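Local coordinates for Bse634I restriction endonuclease (Geobacillus stearothermophilus, PDB 1KNV), which is a type II restriction endonuclease that probably cuts double-stranded DNA at a short recognition sequence in a metal-dependent reaction, at residues K44-K55 with F71-M82. Residues are numbered along the deposited sequence; the frame is centred on the assembly and turned at random.
Sequences KENLDKLENYVK and FSNTRGTWFEVM
Arg-75 lies among Lys-44, Leu-47, Asp-48 and Glu-51 as a knob in a hole, and Leu-47 returns the fit among Arg-75, Trp-78, Phe-79 and Met-82. This knobs-into-holes packing joins two helices of this Cfr10I/Bse634I-family nuclease of the PDDEXK clan, whose segments run at 131° to each other, closer to antiparallel than parallel. Polar pairing is concentrated on the guanidinium. NH1 of Arg-75 forms two salt bridges, donating to Asp-48 OD1 at 2.8 Å, where it meets the anti lone pair, and to Glu-51 OE2 at 2.9 Å. Both bonds are clearly bent, and both acceptors are tilted from the guanidinium plane; NH2 adds a weak bond to the same Asp-48 OD1. A bend at chi3 (71°) turns the group back against segment 44-55, where Leu-47 CB covers one of its faces. The other carboxylate oxygen of Glu-51, OE1, accepts a weak hydrogen bond from Lys-55 NZ, itself part of a salt bridge, extending the network to four residues. A methionine in place of Arg-75 would probably leave Asp-48 OD1 and Glu-51 OE2, two neighbouring acceptors on one helix, without the positive charge they share.

Deeper in the interface, Leu-50 CB sits 3.5 Å from the centroid of the Trp-78 six-membered ring, a CH-pi contact 12° off the normal, while Thr-74 CG2 lies over the opposite face. The indole NE1 is satisfied by Pro-26 O, and the Asn-46 amide by Tyr-34 OH and the carbonyls of Ser-42 and Thr-40. Met-82 CE meets Leu-50 CD1 tip to tip at 3.5 Å. One turn before Met-82, the Phe-79 side chain comes within about 4 Å of that of Leu-197, a calcium-binding position seen in this protein, though no calcium is bound to this chain here. At the other end Val-54 CG1 touches the edge of the Phe-71 ring, and Lys-55 CE lies over one face, 4.1 Å from the ring centroid.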
loop_
_atom_site.group_PDB
_atom_site.type_symbol
_atom_site.label_atom_id
_atom_site.label_comp_id
_atom_site.label_asym_id
_atom_site.label_seq_id
_atom_site.Cartn_x
_atom_site.Cartn_y
_atom_site.Cartn_z
ATOM N N LYS B 44 35.715 9.519 -26.926
ATOM C CA LYS B 44 36.977 8.880 -26.575
ATOM C C LYS B 44 38.138 9.544 -27.314
ATOM O O LYS B 44 39.224 9.697 -26.758
ATOM C CB LYS B 44 36.929 7.390 -26.903
ATOM C CG LYS B 44 38.207 6.660 -26.563
ATOM C CD LYS B 44 38.107 5.179 -26.893
ATOM C CE LYS B 44 39.453 4.473 -26.709
ATOM N NZ LYS B 44 39.361 3.003 -27.000
ATOM N N GLU B 45 37.910 9.944 -28.564
ATOM C CA GLU B 45 38.952 10.605 -29.346
ATOM C C GLU B 45 39.296 11.986 -28.774
ATOM O O GLU B 45 40.471 12.351 -28.684
ATOM C CB GLU B 45 38.531 10.715 -30.817
ATOM C CG GLU B 45 38.857 9.476 -31.680
ATOM C CD GLU B 45 38.304 9.567 -33.111
ATOM O OE1 GLU B 45 38.385 10.657 -33.722
ATOM O OE2 GLU B 45 37.796 8.549 -33.631
ATOM N N ASN B 46 38.280 12.751 -28.385
ATOM C CA ASN B 46 38.508 14.069 -27.795
ATOM C C ASN B 46 39.254 13.942 -26.470
ATOM O O ASN B 46 40.089 14.785 -26.129
ATOM C CB ASN B 46 37.171 14.776 -27.569
ATOM C CG ASN B 46 36.681 15.460 -28.805
ATOM O OD1 ASN B 46 37.028 16.599 -29.084
ATOM N ND2 ASN B 46 35.879 14.755 -29.588
ATOM N N LEU B 47 38.964 12.870 -25.748
ATOM C CA LEU B 47 39.589 12.644 -24.450
ATOM C C LEU B 47 41.048 12.224 -24.616
ATOM O O LEU B 47 41.923 12.734 -23.916
ATOM C CB LEU B 47 38.827 11.580 -23.665
ATOM C CG LEU B 47 37.414 11.929 -23.195
ATOM C CD1 LEU B 47 36.716 10.693 -22.630
ATOM C CD2 LEU B 47 37.536 13.038 -22.173
ATOM N N ASP B 48 41.305 11.320 -25.566
ATOM C CA ASP B 48 42.664 10.850 -25.849
ATOM C C ASP B 48 43.506 12.040 -26.283
ATOM O O ASP B 48 44.641 12.183 -25.850
ATOM C CB ASP B 48 42.680 9.789 -26.942
ATOM C CG ASP B 48 42.089 8.483 -26.477
ATOM O OD1 ASP B 48 41.986 8.291 -25.241
ATOM O OD2 ASP B 48 41.733 7.659 -27.345
ATOM N N LYS B 49 42.931 12.907 -27.113
ATOM C CA LYS B 49 43.617 14.102 -27.597
ATOM C C LYS B 49 44.043 14.987 -26.445
ATOM O O LYS B 49 45.192 15.420 -26.374
ATOM C CB LYS B 49 42.695 14.880 -28.525
ATOM C CG LYS B 49 43.000 16.358 -28.632
ATOM C CD LYS B 49 41.909 17.042 -29.435
ATOM C CE LYS B 49 42.101 18.543 -29.502
ATOM N NZ LYS B 49 40.952 19.180 -30.216
ATOM N N LEU B 50 43.099 15.269 -25.552
ATOM C CA LEU B 50 43.374 16.089 -24.387
ATOM C C LEU B 50 44.487 15.432 -23.575
ATOM O O LEU B 50 45.422 16.101 -23.138
ATOM C CB LEU B 50 42.102 16.242 -23.538
ATOM C CG LEU B 50 41.077 17.274 -24.030
ATOM C CD1 LEU B 50 39.702 16.971 -23.485
ATOM C CD2 LEU B 50 41.515 18.660 -23.598
ATOM N N GLU B 51 44.393 14.120 -23.389
ATOM C CA GLU B 51 45.405 13.396 -22.630
ATOM C C GLU B 51 46.788 13.555 -23.255
ATOM O O GLU B 51 47.736 14.002 -22.598
ATOM C CB GLU B 51 45.055 11.910 -22.541
ATOM C CG GLU B 51 46.114 11.104 -21.808
ATOM C CD GLU B 51 45.602 9.777 -21.296
ATOM O OE1 GLU B 51 46.404 9.036 -20.694
ATOM O OE2 GLU B 51 44.401 9.477 -21.487
ATOM N N ASN B 52 46.892 13.177 -24.526
ATOM C CA ASN B 52 48.147 13.278 -25.248
ATOM C C ASN B 52 48.651 14.710 -25.220
ATOM O O ASN B 52 49.853 14.950 -25.104
ATOM C CB ASN B 52 47.967 12.822 -26.686
ATOM C CG ASN B 52 47.486 11.400 -26.776
ATOM O OD1 ASN B 52 47.868 10.557 -25.964
ATOM N ND2 ASN B 52 46.652 11.116 -27.770
ATOM N N TYR B 53 47.738 15.665 -25.322
ATOM C CA TYR B 53 48.144 17.055 -25.282
ATOM C C TYR B 53 48.875 17.341 -23.984
ATOM O O TYR B 53 49.957 17.916 -23.984
ATOM C CB TYR B 53 46.947 17.976 -25.360
ATOM C CG TYR B 53 47.328 19.421 -25.167
ATOM C CD1 TYR B 53 48.052 20.110 -26.140
ATOM C CD2 TYR B 53 46.942 20.111 -24.024
ATOM C CE1 TYR B 53 48.373 21.456 -25.978
ATOM C CE2 TYR B 53 47.257 21.456 -23.851
ATOM C CZ TYR B 53 47.967 22.122 -24.832
ATOM O OH TYR B 53 48.244 23.459 -24.675
ATOM N N VAL B 54 48.266 16.959 -22.869
ATOM C CA VAL B 54 48.891 17.180 -21.571
ATOM C C VAL B 54 50.202 16.394 -21.505
ATOM O O VAL B 54 51.182 16.848 -20.913
ATOM C CB VAL B 54 47.950 16.748 -20.415
ATOM C CG1 VAL B 54 48.685 16.803 -19.081
ATOM C CG2 VAL B 54 46.732 17.667 -20.377
ATOM N N LYS B 55 50.218 15.218 -22.121
ATOM C CA LYS B 55 51.425 14.405 -22.126
ATOM C C LYS B 55 52.543 15.067 -22.942
ATOM O O LYS B 55 53.718 14.953 -22.593
ATOM C CB LYS B 55 51.118 13.004 -22.661
ATOM C CG LYS B 55 50.303 12.154 -21.694
ATOM C CD LYS B 55 50.099 10.744 -22.228
ATOM C CE LYS B 55 49.458 9.841 -21.188
ATOM N NZ LYS B 55 49.279 8.450 -21.691
ATOM N N PHE B 71 45.795 10.792 -14.614
ATOM C CA PHE B 71 45.197 10.915 -15.938
ATOM C C PHE B 71 43.786 10.340 -16.010
ATOM O O PHE B 71 42.902 10.954 -16.602
ATOM C CB PHE B 71 46.086 10.250 -17.005
ATOM C CG PHE B 71 47.222 11.124 -17.482
ATOM C CD1 PHE B 71 48.544 10.802 -17.186
ATOM C CD2 PHE B 71 46.961 12.293 -18.193
ATOM C CE1 PHE B 71 49.586 11.632 -17.588
ATOM C CE2 PHE B 71 47.997 13.125 -18.598
ATOM C CZ PHE B 71 49.313 12.794 -18.294
ATOM N N SER B 72 43.574 9.170 -15.413
ATOM C CA SER B 72 42.256 8.548 -15.423
ATOM C C SER B 72 41.265 9.482 -14.751
ATOM O O SER B 72 40.104 9.563 -15.149
ATOM C CB SER B 72 42.271 7.218 -14.677
ATOM O OG SER B 72 41.024 6.557 -14.827
ATOM N N ASN B 73 41.728 10.186 -13.726
ATOM C CA ASN B 73 40.881 11.131 -13.011
ATOM C C ASN B 73 40.603 12.365 -13.858
ATOM O O ASN B 73 39.481 12.861 -13.889
ATOM C CB ASN B 73 41.544 11.565 -11.704
ATOM C CG ASN B 73 41.543 10.473 -10.657
ATOM O OD1 ASN B 73 42.125 10.637 -9.589
ATOM N ND2 ASN B 73 40.886 9.352 -10.953
ATOM N N THR B 74 41.627 12.869 -14.536
ATOM C CA THR B 74 41.452 14.047 -15.367
ATOM C C THR B 74 40.483 13.787 -16.518
ATOM O O THR B 74 39.690 14.655 -16.860
ATOM C CB THR B 74 42.797 14.539 -15.912
ATOM O OG1 THR B 74 43.622 14.962 -14.817
ATOM C CG2 THR B 74 42.592 15.702 -16.850
ATOM N N ARG B 75 40.535 12.599 -17.112
ATOM C CA ARG B 75 39.614 12.274 -18.200
ATOM C C ARG B 75 38.166 12.324 -17.700
ATOM O O ARG B 75 37.247 12.687 -18.445
ATOM C CB ARG B 75 39.902 10.880 -18.756
ATOM C CG ARG B 75 41.171 10.759 -19.561
ATOM C CD ARG B 75 41.410 9.307 -19.934
ATOM N NE ARG B 75 40.477 8.784 -20.933
ATOM C CZ ARG B 75 40.675 8.857 -22.246
ATOM N NH1 ARG B 75 41.766 9.438 -22.726
ATOM N NH2 ARG B 75 39.803 8.315 -23.084
ATOM N N GLY B 76 37.968 11.945 -16.438
ATOM C CA GLY B 76 36.638 11.970 -15.849
ATOM C C GLY B 76 36.150 13.403 -15.750
ATOM O O GLY B 76 35.017 13.707 -16.117
ATOM N N THR B 77 37.009 14.291 -15.257
ATOM C CA THR B 77 36.658 15.700 -15.139
ATOM C C THR B 77 36.354 16.285 -16.511
ATOM O O THR B 77 35.461 17.124 -16.654
ATOM C CB THR B 77 37.787 16.488 -14.515
ATOM O OG1 THR B 77 38.007 16.012 -13.183
ATOM C CG2 THR B 77 37.446 17.968 -14.486
ATOM N N TRP B 78 37.103 15.847 -17.522
ATOM C CA TRP B 78 36.881 16.321 -18.881
ATOM C C TRP B 78 35.544 15.783 -19.387
ATOM O O TRP B 78 34.761 16.512 -19.998
ATOM C CB TRP B 78 38.006 15.863 -19.822
ATOM C CG TRP B 78 39.299 16.608 -19.647
ATOM C CD1 TRP B 78 39.453 17.917 -19.270
ATOM C CD2 TRP B 78 40.614 16.102 -19.881
ATOM N NE1 TRP B 78 40.783 18.252 -19.255
ATOM C CE2 TRP B 78 41.518 17.157 -19.627
ATOM C CE3 TRP B 78 41.119 14.857 -20.281
ATOM C CZ2 TRP B 78 42.897 17.002 -19.761
ATOM C CZ3 TRP B 78 42.489 14.703 -20.412
ATOM C CH2 TRP B 78 43.364 15.771 -20.153
ATOM N N PHE B 79 35.281 14.507 -19.129
ATOM C CA PHE B 79 34.034 13.901 -19.567
ATOM C C PHE B 79 32.841 14.625 -18.956
ATOM O O PHE B 79 31.831 14.843 -19.620
ATOM C CB PHE B 79 33.992 12.437 -19.165
ATOM C CG PHE B 79 32.751 11.742 -19.600
ATOM C CD1 PHE B 79 32.499 11.535 -20.950
ATOM C CD2 PHE B 79 31.824 11.298 -18.663
ATOM C CE1 PHE B 79 31.341 10.892 -21.369
ATOM C CE2 PHE B 79 30.661 10.655 -19.065
ATOM C CZ PHE B 79 30.419 10.450 -20.425
ATOM N N GLU B 80 32.969 14.982 -17.681
ATOM C CA GLU B 80 31.927 15.692 -16.952
ATOM C C GLU B 80 31.657 17.033 -17.616
ATOM O O GLU B 80 30.500 17.450 -17.751
ATOM C CB GLU B 80 32.359 15.915 -15.496
ATOM C CG GLU B 80 32.134 14.714 -14.570
ATOM C CD GLU B 80 33.003 14.749 -13.313
ATOM O OE1 GLU B 80 33.195 15.845 -12.751
ATOM O OE2 GLU B 80 33.485 13.680 -12.875
ATOM N N VAL B 81 32.726 17.712 -18.027
ATOM C CA VAL B 81 32.582 19.005 -18.688
ATOM C C VAL B 81 31.914 18.812 -20.048
ATOM O O VAL B 81 31.044 19.592 -20.436
ATOM C CB VAL B 81 33.947 19.707 -18.887
ATOM C CG1 VAL B 81 33.765 20.983 -19.697
ATOM C CG2 VAL B 81 34.559 20.034 -17.539
ATOM N N MET B 82 32.311 17.759 -20.761
ATOM C CA MET B 82 31.741 17.466 -22.078
ATOM C C MET B 82 30.239 17.215 -22.010
ATOM O O MET B 82 29.468 17.752 -22.814
ATOM C CB MET B 82 32.450 16.260 -22.694
ATOM C CG MET B 82 33.863 16.586 -23.130
ATOM S SD MET B 82 34.780 15.178 -23.737
ATOM C CE MET B 82 36.368 15.977 -24.080
#